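Local structure of glucosamine kinase (Streptacidiphilus jiangxiensis, 6HWJ) at residues Thr382-Ala385 against Asp391-Asp394; Ala55-Val60 against Pro139-Pro144. The protein catalyses the ATP- and magnesium-dependent phosphorylation of D-glucosamine to D-glucosamine 6-phosphate, and acts to a lesser extent on glucose. All blocks are in the same frame, centred on the assembly; numbering follows the deposited sequence.

Contact 1: residues Thr382-Ala385 against Asp391-Asp394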
# COMPACT_ATOMS: atom_id res chain seq x y z
N THR A 382 1.27 -23.24 -5.91
CA THR A 382 2.35 -24.16 -5.54
C THR A 382 3.05 -23.69 -4.27
O THR A 382 3.36 -24.50 -3.39
CB THR A 382 3.35 -24.29 -6.68
OG1 THR A 382 2.67 -24.72 -7.86
CG2 THR A 382 4.43 -25.32 -6.35
N THR A 383 3.32 -22.39 -4.16
CA THR A 383 4.00 -21.87 -2.97
C THR A 383 3.10 -21.96 -1.74
O THR A 383 3.56 -22.41 -0.67
CB THR A 383 4.47 -20.45 -3.22
OG1 THR A 383 5.39 -20.44 -4.32
CG2 THR A 383 5.17 -19.87 -1.98
N LEU A 384 1.82 -21.58 -1.86
CA LEU A 384 0.92 -21.76 -0.73
C LEU A 384 0.92 -23.21 -0.25
O LEU A 384 0.93 -23.48 0.95
CB LEU A 384 -0.50 -21.35 -1.08
CG LEU A 384 -0.82 -19.86 -1.16
CD1 LEU A 384 -2.34 -19.68 -1.36
CD2 LEU A 384 -0.38 -19.12 0.09
N ALA A 385 0.92 -24.17 -1.19
CA ALA A 385 0.90 -25.57 -0.80
C ALA A 385 2.22 -25.96 -0.13
O ALA A 385 2.23 -26.66 0.89
CB ALA A 385 0.63 -26.46 -2.02
N ASP A 391 -5.42 -23.03 2.29
CA ASP A 391 -6.81 -22.69 2.58
C ASP A 391 -7.07 -21.19 2.72
O ASP A 391 -8.23 -20.81 2.89
CB ASP A 391 -7.25 -23.40 3.88
CG ASP A 391 -6.26 -23.22 5.01
OD1 ASP A 391 -5.26 -22.48 4.84
OD2 ASP A 391 -6.47 -23.83 6.08
N LEU A 392 -6.05 -20.34 2.67
CA LEU A 392 -6.33 -18.91 2.72
C LEU A 392 -6.80 -18.38 1.38
O LEU A 392 -7.37 -17.28 1.33
CB LEU A 392 -5.09 -18.15 3.20
CG LEU A 392 -3.82 -18.21 2.38
CD1 LEU A 392 -3.83 -17.17 1.27
CD2 LEU A 392 -2.61 -18.02 3.30
N PHE A 393 -6.61 -19.14 0.30
CA PHE A 393 -6.97 -18.71 -1.05
C PHE A 393 -8.28 -19.39 -1.45
O PHE A 393 -8.32 -20.61 -1.61
CB PHE A 393 -5.84 -19.03 -2.02
CG PHE A 393 -6.13 -18.64 -3.45
CD1 PHE A 393 -6.62 -17.38 -3.75
CD2 PHE A 393 -5.92 -19.53 -4.49
CE1 PHE A 393 -6.90 -17.02 -5.05
CE2 PHE A 393 -6.19 -19.17 -5.80
CZ PHE A 393 -6.68 -17.91 -6.07
N ASP A 394 -9.35 -18.60 -1.59
CA ASP A 394 -10.65 -19.08 -2.08
C ASP A 394 -10.81 -18.58 -3.52
O ASP A 394 -11.16 -17.41 -3.75
CB ASP A 394 -11.78 -18.58 -1.19
CG ASP A 394 -13.14 -19.17 -1.55
OD1 ASP A 394 -13.27 -19.80 -2.63
OD2 ASP A 394 -14.09 -18.98 -0.76
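Leu384, near the C-terminal end of helix 362-386, meets Leu392 and Phe393 just after the chain has turned back past the end of that helix. The arrangement belongs to a helix-loop-helix connection (362-386 to 398-416) whose loop packs back on the last turn of the first helix, in the helix-rich C-terminal part of the enzyme, and it illustrates how one leucine can gather a returning loop. The union of the two segments is purely van der Waals, made by buried leucines and one partly exposed phenylalanine. The incoming segment begins at Asp391, in a short 3-10 segment, where the backbones come closest, Leu384 CA lying 8.5 Å from Asp391 CA. Leu392 follows. Its first torsion places CG between the backbone N and the carbonyl carbon (chi1 62°), and from this crowded position both methyls reach back to the helix. Its CD1 comes within 3.9 Å of Leu384 CD1, while its CD2 lies 4.1 Å from Leu384 CD2, a methyl-against-methyl meeting in which both branches of each leucine take part as the two side chains cross obliquely. Beyond Leu392 stand His230 and Ala234 of helix 212-234, together with Ala335 of helix 335-356; helix 212-234 also touches Leu384, through Ala227. Phe393 uses the base of its side chain instead of the tip. With CG trans to the backbone N (chi1 179°), the ring is led away from Leu384, meets Tyr380 edge-to-face and packs on Val339 of helix 335-356. Leu384 and Phe393 run at roughly a right angle to each other, and their point of approach is the methyl CD1 of Leu384 lying 3.6 Å from Phe393 CB.

Contact 2: residues Ala55-Val60 against Pro139-Pro144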
# COMPACT_ATOMS: atom_id res chain seq x y z
N ALA A 55 -9.19 19.04 17.68
CA ALA A 55 -9.11 17.62 18.03
C ALA A 55 -8.32 16.79 17.02
O ALA A 55 -8.17 15.57 17.22
CB ALA A 55 -10.50 16.98 18.22
N ALA A 56 -7.82 17.38 15.94
CA ALA A 56 -6.97 16.64 15.02
C ALA A 56 -5.65 16.26 15.70
O ALA A 56 -5.06 17.06 16.43
CB ALA A 56 -6.68 17.46 13.77
N ARG A 57 -5.20 15.04 15.47
CA ARG A 57 -3.99 14.50 16.09
C ARG A 57 -2.89 14.38 15.06
O ARG A 57 -3.14 14.09 13.89
CB ARG A 57 -4.23 13.13 16.73
CG ARG A 57 -5.08 13.15 17.96
CD ARG A 57 -4.77 11.94 18.85
NE ARG A 57 -4.90 10.67 18.13
CZ ARG A 57 -4.58 9.49 18.65
NH1 ARG A 57 -4.74 8.39 17.93
NH2 ARG A 57 -4.10 9.41 19.88
N TRP A 58 -1.65 14.56 15.52
CA TRP A 58 -0.50 14.65 14.64
C TRP A 58 0.72 13.97 15.25
O TRP A 58 0.95 14.06 16.45
CB TRP A 58 -0.13 16.13 14.37
CG TRP A 58 -1.27 17.00 13.94
CD1 TRP A 58 -2.23 17.56 14.75
CD2 TRP A 58 -1.56 17.43 12.62
NE1 TRP A 58 -3.09 18.32 14.00
CE2 TRP A 58 -2.71 18.24 12.68
CE3 TRP A 58 -0.97 17.19 11.37
CZ2 TRP A 58 -3.29 18.82 11.55
CZ3 TRP A 58 -1.55 17.78 10.24
CH2 TRP A 58 -2.69 18.58 10.34
N THR A 59 1.50 13.31 14.40
CA THR A 59 2.85 12.87 14.77
C THR A 59 3.79 14.00 14.43
O THR A 59 3.83 14.45 13.29
CB THR A 59 3.27 11.61 14.02
OG1 THR A 59 2.33 10.57 14.28
CG2 THR A 59 4.68 11.15 14.45
N VAL A 60 4.57 14.45 15.42
CA VAL A 60 5.46 15.57 15.18
C VAL A 60 6.87 15.22 15.65
O VAL A 60 7.07 15.03 16.86
CB VAL A 60 4.97 16.84 15.89
CG1 VAL A 60 5.82 18.02 15.43
CG2 VAL A 60 3.49 17.09 15.61
N PRO A 139 -5.16 9.00 13.07
CA PRO A 139 -6.59 8.87 13.39
C PRO A 139 -6.89 9.36 14.79
O PRO A 139 -6.00 9.55 15.63
CB PRO A 139 -6.84 7.36 13.25
CG PRO A 139 -5.50 6.72 13.46
CD PRO A 139 -4.48 7.70 12.92
N ALA A 140 -8.19 9.59 15.04
CA ALA A 140 -8.64 9.88 16.39
C ALA A 140 -8.27 8.73 17.33
O ALA A 140 -8.05 7.60 16.90
CB ALA A 140 -10.15 10.11 16.42
N GLU A 141 -8.21 9.03 18.62
CA GLU A 141 -7.78 8.04 19.59
C GLU A 141 -8.72 6.84 19.59
O GLU A 141 -9.94 7.00 19.61
CB GLU A 141 -7.71 8.65 20.99
CG GLU A 141 -7.05 7.76 22.03
CD GLU A 141 -6.83 8.47 23.35
OE1 GLU A 141 -7.40 9.57 23.55
OE2 GLU A 141 -6.07 7.93 24.19
N GLY A 142 -8.15 5.65 19.54
CA GLY A 142 -8.91 4.42 19.49
C GLY A 142 -9.49 4.06 18.14
O GLY A 142 -10.08 2.98 18.02
N GLU A 143 -9.33 4.91 17.12
CA GLU A 143 -9.89 4.58 15.82
C GLU A 143 -8.81 4.05 14.89
O GLU A 143 -7.67 4.52 14.93
CB GLU A 143 -10.55 5.81 15.19
CG GLU A 143 -11.81 6.27 15.90
CD GLU A 143 -12.61 7.26 15.09
OE1 GLU A 143 -12.22 7.54 13.93
OE2 GLU A 143 -13.63 7.77 15.60
N PRO A 144 -9.14 3.10 14.01
CA PRO A 144 -8.11 2.50 13.17
C PRO A 144 -7.52 3.49 12.17
O PRO A 144 -8.23 4.31 11.61
CB PRO A 144 -8.84 1.36 12.44
CG PRO A 144 -10.16 1.22 13.13
CD PRO A 144 -10.48 2.56 13.70
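The carbonyl oxygen of Pro139 is held by two nitrogens of Arg57, which joins strand 57-65 of the antiparallel sheet near the N terminus to the residue just before the type II beta turn Ala140-Glu143. The grip is side-on: Arg57 NE donates to Pro139 O at 3.0 Å and Arg57 NH1 to the same oxygen at 2.9 Å, both bonds somewhat bent. Pro139 O sits almost in the guanidinium plane, yet the two donors differ as seen from the carbonyl, NE lying in its plane and NH1 standing above it. A bend at the third torsion of Arg57 (chi3 -55°) turns the guanidinium into this edge-on pose. Glu141 then lays its backbone over one face, with Glu141 CA 3.4 Å above the plane of the Arg57 guanidinium, toward the rim. The rotation of the group is thus fixed by bonds at its edge and a cover on its face. Glu174 supplies the charge partner: its OE2 forms a salt bridge with Arg57 NH1 and also accepts from Gly142 N, so one carboxylate serves both arginine and turn. Gly142 takes a positive phi (79°), and the turn closes through Glu143 N to Ala140 O at 3.0 Å.

In the fold
Followed from the N terminus, the chain lays down strands 34-42 and 45-51, then strand 57-65, and returns to it after 78 intervening residues at the turn after strand 137-138, where contact 2 closes a long loop and holds the exit of strand 137-138, which pairs antiparallel with 57-65 in the first sheet. The chain then finishes the six-stranded sheet and passes into the helices. Contact 1 opens and closes much later, across five residues, joining helix 362-386 to the connection leading to helix 398-416. The two contacts lie in series, neither nested nor crossed. Their centres are 37 Å apart and their nearest atoms about 22 Å, one fastening the sheet-rich part, the other the helical part.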